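PDB 6DG5: interleukin-2 receptor subunit beta, which serves as a cytokine receptor subunit that binds interleukin-2 and probably transduces its mitogenic signal, and probably also takes part in the response to interleukin-15. Local coordinates for residues H111-L116 with V181-K186; C123-K128 with L202-R207. One frame throughout, in Å; residues are numbered along the deposited sequence.

Interaction 1: H111-L116 with V181-K186; sequences HSLQVL and VQVRVK. With NAG (2-acetamido-2-deoxy-beta-D-glucopyranose), chain D.
Leu113 points from its strand at Val181 and Val183, and one methyl, CD2, does most of the touching. CD2 lies 3.8 Å from Val183 CG2, and the two side chains cross obliquely. The same methyl reaches the neighbouring part of the 181-186 strand, approaching Val181 O at 3.9 Å and Val181 CG1 less closely, at 4.3 Å. Val181 and Val183, two positions apart on one strand, both turn their CB toward Leu113, which thus fits against the pair and the backbone between them. In Val183 a chi1 of -159° puts CG1 anti to the backbone N, which leaves CG2 beside that N as the branch that meets the leucine. No hydrogen bond joins the segments; methyl packing dominates, with one backbone carbonyl oxygen also touched, as expected where the two sheets of a fibronectin type-III sandwich face each other. Leu113 packs in addition on Leu202 and Ser199, beyond the two valines. Where the chain turns at Leu116, CD1 comes 3.3 Å from O6 of the N-acetylglucosamine carried by Asn124. The 181-186 strand is also bound by the WSXWS motif: Ser199 OG and Ser196 OG hydrogen-bond to Val183 N and Val185 N, and Trp195 makes cation-pi contacts with Arg184 and Lys186. Around the contact, strand 123-128 pairs with 111-118 and packs Trp127 on Leu113, while strands 140-148 and 202-205 run on either side of 178-187.

Interaction 2: C123-K128 with L202-R207; sequences CNISWK and LTFRTR. With NAG (2-acetamido-2-deoxy-beta-D-glucopyranose), chain D.
Ile125 sends its two arms to different neighbours on the opposite strand, CG2 to Leu202 and CD1 to the ring of Phe204. CG2 lies 3.7 Å from Leu202 CD2, the two side chains sliding past each other in opposite directions. CD1 comes obliquely to the ring, 3.6 Å from Phe204 CE1, with the isoleucine and the aromatic side chain at about a right angle. The arms part because CG1, which carries CD1, lies beside the backbone N while CG2 is anti to it. Leu202 and Phe204, two positions apart on one strand, are bumps with a shallow groove between them, and the branched end of Ile125 lies across its mouth. Replacing Ile125 by an alanine would probably open a gap against Leu202 and Phe204 and leave the ring freer to tilt. These residues belong to the core of a fibronectin type-III sandwich: the axes of strands 123-128 and 202-205, in different sheets, pass 10.2 Å apart at 162°, nearly antiparallel. Farther along, Cys123 SG sits over a face of the Phe204 ring in a sulfur-aromatic contact, 4.2 Å from the centroid and 28° off the ring normal. Val181 of strand 178-187 and Leu168 of strand 167-170 add to the packing round Phe204 and Ile125, respectively. Between Cys123 and Ile125, Asn124 faces the other side of its sheet, where its ND2 is bonded covalently to C1 of an N-acetylglucosamine, next to Trp167 and Phe169.

How the interactions relate
Interactions 1 and 2 lie in the same fibronectin type-III domain, the C-terminal one of this extracellular piece, with centres about 9 Å apart. Each crosses from one sheet of the sandwich to the other. Strands 111-118 and 123-128 are neighbours in the three-stranded sheet, and 178-187 and 202-205 in the four-stranded one. Along the chain the segments alternate: 111-116, 123-128, 181-186, 202-207. Backbone bonds His111 O to Lys128 N and Gln114 O to Ser126 N probably tie the first two together. Leu202 and Phe204 also touch Val115, so the two contacts are parts of one apolar core joining the sheets of the domain, with the Asn124 sugar on the far face of the smaller sheet.

Interaction 1: H111-L116 with V181-K186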
loop_
_atom_site.group_PDB
_atom_site.type_symbol
_atom_site.label_atom_id
_atom_site.label_comp_id
_atom_site.label_asym_id
_atom_site.label_seq_id
_atom_site.Cartn_x
_atom_site.Cartn_y
_atom_site.Cartn_z
ATOM N N HIS B 111 7.663 16.714 -9.621
ATOM C CA HIS B 111 8.498 17.311 -10.650
ATOM C C HIS B 111 8.063 16.791 -12.013
ATOM O O HIS B 111 7.096 16.031 -12.136
ATOM C CB HIS B 111 9.980 17.015 -10.392
ATOM C CG HIS B 111 10.299 15.556 -10.322
ATOM N ND1 HIS B 111 10.577 14.801 -11.441
ATOM C CD2 HIS B 111 10.379 14.709 -9.268
ATOM C CE1 HIS B 111 10.823 13.555 -11.081
ATOM N NE2 HIS B 111 10.709 13.472 -9.767
ATOM N N SER B 112 8.784 17.227 -13.048
ATOM C CA SER B 112 8.552 16.788 -14.424
ATOM C C SER B 112 7.117 17.057 -14.872
ATOM O O SER B 112 6.497 16.236 -15.550
ATOM C CB SER B 112 8.902 15.308 -14.599
ATOM O OG SER B 112 10.299 15.090 -14.493
ATOM N N LEU B 113 6.584 18.214 -14.491
ATOM C CA LEU B 113 5.264 18.609 -14.963
ATOM C C LEU B 113 5.326 18.946 -16.445
ATOM O O LEU B 113 6.225 19.666 -16.891
ATOM C CB LEU B 113 4.743 19.807 -14.172
ATOM C CG LEU B 113 3.731 19.522 -13.063
ATOM C CD1 LEU B 113 4.434 19.117 -11.782
ATOM C CD2 LEU B 113 2.831 20.725 -12.832
ATOM N N GLN B 114 4.375 18.420 -17.211
ATOM C CA GLN B 114 4.323 18.709 -18.636
ATOM C C GLN B 114 2.922 18.427 -19.157
ATOM O O GLN B 114 2.134 17.716 -18.527
ATOM C CB GLN B 114 5.356 17.894 -19.419
ATOM C CG GLN B 114 5.057 16.409 -19.496
ATOM C CD GLN B 114 5.933 15.704 -20.508
ATOM O OE1 GLN B 114 6.474 16.333 -21.417
ATOM N NE2 GLN B 114 6.082 14.394 -20.355
ATOM N N VAL B 115 2.633 18.991 -20.324
ATOM C CA VAL B 115 1.342 18.840 -20.981
ATOM C C VAL B 115 1.484 17.796 -22.080
ATOM O O VAL B 115 2.301 17.955 -22.995
ATOM C CB VAL B 115 0.846 20.175 -21.555
ATOM C CG1 VAL B 115 -0.479 19.981 -22.270
ATOM C CG2 VAL B 115 0.720 21.213 -20.454
ATOM N N LEU B 116 0.688 16.732 -21.994
ATOM C CA LEU B 116 0.698 15.698 -23.020
ATOM C C LEU B 116 -0.283 16.002 -24.145
ATOM O O LEU B 116 0.029 15.769 -25.317
ATOM C CB LEU B 116 0.379 14.332 -22.406
ATOM C CG LEU B 116 1.438 13.731 -21.481
ATOM C CD1 LEU B 116 1.051 12.318 -21.076
ATOM C CD2 LEU B 116 2.803 13.745 -22.145
ATOM N N VAL B 181 -0.274 25.953 -13.116
ATOM C CA VAL B 181 -0.682 24.792 -12.331
ATOM C C VAL B 181 0.463 24.346 -11.429
ATOM O O VAL B 181 1.617 24.271 -11.865
ATOM C CB VAL B 181 -1.137 23.633 -13.248
ATOM C CG1 VAL B 181 -1.129 22.314 -12.493
ATOM C CG2 VAL B 181 -2.525 23.912 -13.794
ATOM N N GLN B 182 0.135 24.053 -10.170
ATOM C CA GLN B 182 1.057 23.454 -9.219
ATOM C C GLN B 182 0.408 22.220 -8.610
ATOM O O GLN B 182 -0.806 22.184 -8.402
ATOM C CB GLN B 182 1.435 24.425 -8.097
ATOM C CG GLN B 182 2.285 25.602 -8.533
ATOM C CD GLN B 182 2.715 26.461 -7.358
ATOM O OE1 GLN B 182 1.882 27.027 -6.649
ATOM N NE2 GLN B 182 4.022 26.551 -7.137
ATOM N N VAL B 183 1.229 21.208 -8.316
ATOM C CA VAL B 183 0.764 19.949 -7.745
ATOM C C VAL B 183 1.573 19.644 -6.492
ATOM O O VAL B 183 2.709 20.101 -6.339
ATOM C CB VAL B 183 0.866 18.788 -8.761
ATOM C CG1 VAL B 183 -0.051 17.646 -8.365
ATOM C CG2 VAL B 183 0.540 19.271 -10.170
ATOM N N ARG B 184 0.970 18.879 -5.582
ATOM C CA ARG B 184 1.650 18.431 -4.375
ATOM C C ARG B 184 1.141 17.046 -3.994
ATOM O O ARG B 184 0.099 16.593 -4.474
ATOM C CB ARG B 184 1.462 19.420 -3.218
ATOM C CG ARG B 184 0.020 19.720 -2.867
ATOM C CD ARG B 184 -0.047 20.746 -1.752
ATOM N NE ARG B 184 -1.396 20.903 -1.218
ATOM C CZ ARG B 184 -1.690 21.644 -0.155
ATOM N NH1 ARG B 184 -0.728 22.293 0.487
ATOM N NH2 ARG B 184 -2.944 21.734 0.270
ATOM N N VAL B 185 1.890 16.379 -3.110
ATOM C CA VAL B 185 1.703 14.957 -2.839
ATOM C C VAL B 185 1.720 14.701 -1.335
ATOM O O VAL B 185 2.340 15.439 -0.566
ATOM C CB VAL B 185 2.784 14.119 -3.566
ATOM C CG1 VAL B 185 4.173 14.436 -3.028
ATOM C CG2 VAL B 185 2.491 12.628 -3.471
ATOM N N LYS B 186 1.026 13.638 -0.920
ATOM C CA LYS B 186 0.928 13.252 0.483
ATOM C C LYS B 186 0.549 11.778 0.560
ATOM O O LYS B 186 0.029 11.204 -0.401
ATOM C CB LYS B 186 -0.098 14.119 1.225
ATOM C CG LYS B 186 -0.015 14.072 2.744
ATOM C CD LYS B 186 -0.945 15.101 3.375
ATOM C CE LYS B 186 -2.269 14.481 3.813
ATOM N NZ LYS B 186 -2.853 13.568 2.785
HETATM C C1 NAG D . -3.786 11.644 -19.484
HETATM C C2 NAG D . -4.821 10.595 -19.909
HETATM C C3 NAG D . -4.571 9.264 -19.190
HETATM C C4 NAG D . -3.119 8.823 -19.331
HETATM C C5 NAG D . -2.186 9.961 -18.922
HETATM C C6 NAG D . -0.725 9.648 -19.144
HETATM C C7 NAG D . -7.226 10.724 -20.398
HETATM C C8 NAG D . -8.546 11.301 -19.981
HETATM N N2 NAG D . -6.173 11.065 -19.649
HETATM O O3 NAG D . -5.434 8.275 -19.740
HETATM O O4 NAG D . -2.864 7.705 -18.484
HETATM O O5 NAG D . -2.477 11.135 -19.692
HETATM O O6 NAG D . -0.441 9.400 -20.514
HETATM O O7 NAG D . -7.120 9.982 -21.371
#

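Interaction 2: C123-K128 with L202-R207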
loop_
_atom_site.group_PDB
_atom_site.type_symbol
_atom_site.label_atom_id
_atom_site.label_comp_id
_atom_site.label_asym_id
_atom_site.label_seq_id
_atom_site.Cartn_x
_atom_site.Cartn_y
_atom_site.Cartn_z
ATOM N N CYS B 123 -7.127 19.625 -21.661
ATOM C CA CYS B 123 -5.700 19.614 -21.356
ATOM C C CYS B 123 -5.358 18.516 -20.357
ATOM O O CYS B 123 -6.012 18.391 -19.317
ATOM C CB CYS B 123 -5.253 20.971 -20.810
ATOM S SG CYS B 123 -3.514 21.034 -20.337
ATOM N N ASN B 124 -4.332 17.724 -20.666
ATOM C CA ASN B 124 -3.883 16.625 -19.817
ATOM C C ASN B 124 -2.452 16.908 -19.378
ATOM O O ASN B 124 -1.562 17.074 -20.218
ATOM C CB ASN B 124 -3.980 15.288 -20.559
ATOM C CG ASN B 124 -3.797 14.088 -19.643
ATOM O OD1 ASN B 124 -3.542 14.236 -18.447
ATOM N ND2 ASN B 124 -3.935 12.888 -20.208
ATOM N N ILE B 125 -2.237 16.962 -18.065
ATOM C CA ILE B 125 -0.964 17.362 -17.476
ATOM C C ILE B 125 -0.435 16.217 -16.622
ATOM O O ILE B 125 -1.169 15.668 -15.794
ATOM C CB ILE B 125 -1.119 18.640 -16.634
ATOM C CG1 ILE B 125 -1.477 19.826 -17.533
ATOM C CG2 ILE B 125 0.149 18.921 -15.835
ATOM C CD1 ILE B 125 -2.341 20.865 -16.853
ATOM N N SER B 126 0.837 15.871 -16.808
ATOM C CA SER B 126 1.478 14.771 -16.098
ATOM C C SER B 126 2.515 15.301 -15.115
ATOM O O SER B 126 2.919 16.464 -15.169
ATOM C CB SER B 126 2.137 13.796 -17.080
ATOM O OG SER B 126 1.182 13.235 -17.958
ATOM N N TRP B 127 2.946 14.423 -14.208
ATOM C CA TRP B 127 3.991 14.762 -13.251
ATOM C C TRP B 127 4.571 13.485 -12.656
ATOM O O TRP B 127 3.840 12.526 -12.399
ATOM C CB TRP B 127 3.469 15.674 -12.134
ATOM C CG TRP B 127 2.295 15.132 -11.379
ATOM C CD1 TRP B 127 2.325 14.269 -10.322
ATOM C CD2 TRP B 127 0.914 15.433 -11.612
ATOM N NE1 TRP B 127 1.048 14.010 -9.888
ATOM C CE2 TRP B 127 0.164 14.713 -10.662
ATOM C CE3 TRP B 127 0.240 16.240 -12.534
ATOM C CZ2 TRP B 127 -1.227 14.773 -10.609
ATOM C CZ3 TRP B 127 -1.140 16.299 -12.479
ATOM C CH2 TRP B 127 -1.859 15.570 -11.523
ATOM N N LYS B 128 5.883 13.489 -12.446
ATOM C CA LYS B 128 6.603 12.377 -11.847
ATOM C C LYS B 128 6.934 12.685 -10.391
ATOM O O LYS B 128 6.963 13.843 -9.967
ATOM C CB LYS B 128 7.889 12.082 -12.626
ATOM C CG LYS B 128 7.674 11.641 -14.071
ATOM C CD LYS B 128 9.007 11.423 -14.777
ATOM C CE LYS B 128 8.840 10.676 -16.095
ATOM N NZ LYS B 128 8.063 11.448 -17.101
ATOM N N LEU B 202 3.615 25.167 -13.817
ATOM C CA LEU B 202 3.628 24.894 -15.248
ATOM C C LEU B 202 2.659 25.847 -15.933
ATOM O O LEU B 202 1.456 25.823 -15.650
ATOM C CB LEU B 202 3.242 23.443 -15.526
ATOM C CG LEU B 202 3.025 23.049 -16.987
ATOM C CD1 LEU B 202 4.353 22.774 -17.672
ATOM C CD2 LEU B 202 2.101 21.847 -17.084
ATOM N N THR B 203 3.178 26.675 -16.834
ATOM C CA THR B 203 2.380 27.669 -17.537
ATOM C C THR B 203 2.041 27.159 -18.932
ATOM O O THR B 203 2.937 26.792 -19.699
ATOM C CB THR B 203 3.125 29.001 -17.629
ATOM O OG1 THR B 203 3.728 29.298 -16.363
ATOM C CG2 THR B 203 2.166 30.118 -17.996
ATOM N N PHE B 204 0.749 27.136 -19.255
ATOM C CA PHE B 204 0.281 26.651 -20.544
ATOM C C PHE B 204 -0.878 27.511 -21.026
ATOM O O PHE B 204 -1.606 28.106 -20.226
ATOM C CB PHE B 204 -0.147 25.175 -20.473
ATOM C CG PHE B 204 -1.284 24.913 -19.522
ATOM C CD1 PHE B 204 -1.046 24.725 -18.170
ATOM C CD2 PHE B 204 -2.589 24.837 -19.982
ATOM C CE1 PHE B 204 -2.088 24.479 -17.294
ATOM C CE2 PHE B 204 -3.636 24.591 -19.111
ATOM C CZ PHE B 204 -3.384 24.410 -17.765
ATOM N N ARG B 205 -1.044 27.568 -22.347
ATOM C CA ARG B 205 -2.091 28.360 -22.977
ATOM C C ARG B 205 -2.898 27.479 -23.921
ATOM O O ARG B 205 -2.330 26.702 -24.698
ATOM C CB ARG B 205 -1.505 29.555 -23.740
ATOM C CG ARG B 205 -2.545 30.460 -24.379
ATOM C CD ARG B 205 -1.894 31.646 -25.073
ATOM N NE ARG B 205 -2.877 32.496 -25.740
ATOM C CZ ARG B 205 -3.457 33.550 -25.176
ATOM N NH1 ARG B 205 -3.154 33.892 -23.933
ATOM N NH2 ARG B 205 -4.341 34.265 -25.859
ATOM N N THR B 206 -4.220 27.608 -23.856
ATOM C CA THR B 206 -5.110 26.794 -24.665
ATOM C C THR B 206 -5.108 27.262 -26.119
ATOM O O THR B 206 -4.778 28.408 -26.435
ATOM C CB THR B 206 -6.532 26.841 -24.105
ATOM O OG1 THR B 206 -6.873 28.194 -23.778
ATOM C CG2 THR B 206 -6.641 25.978 -22.860
ATOM N N ARG B 207 -5.487 26.346 -27.008
ATOM C CA ARG B 207 -5.547 26.655 -28.430
ATOM C C ARG B 207 -6.638 27.692 -28.691
ATOM O O ARG B 207 -7.725 27.605 -28.113
ATOM C CB ARG B 207 -5.822 25.384 -29.238
ATOM C CG ARG B 207 -5.826 25.570 -30.748
ATOM C CD ARG B 207 -6.256 24.298 -31.470
ATOM N NE ARG B 207 -5.249 23.242 -31.396
ATOM C CZ ARG B 207 -4.343 23.005 -32.341
ATOM N NH1 ARG B 207 -4.316 23.753 -33.436
ATOM N NH2 ARG B 207 -3.465 22.022 -32.194
HETATM C C1 NAG D . -3.786 11.644 -19.484
HETATM C C2 NAG D . -4.821 10.595 -19.909
HETATM C C3 NAG D . -4.571 9.264 -19.190
HETATM C C4 NAG D . -3.119 8.823 -19.331
HETATM C C5 NAG D . -2.186 9.961 -18.922
HETATM C C6 NAG D . -0.725 9.648 -19.144
HETATM C C7 NAG D . -7.226 10.724 -20.398
HETATM C C8 NAG D . -8.546 11.301 -19.981
HETATM N N2 NAG D . -6.173 11.065 -19.649
HETATM O O3 NAG D . -5.434 8.275 -19.740
HETATM O O4 NAG D . -2.864 7.705 -18.484
HETATM O O5 NAG D . -2.477 11.135 -19.692
HETATM O O6 NAG D . -0.441 9.400 -20.514
HETATM O O7 NAG D . -7.120 9.982 -21.371
#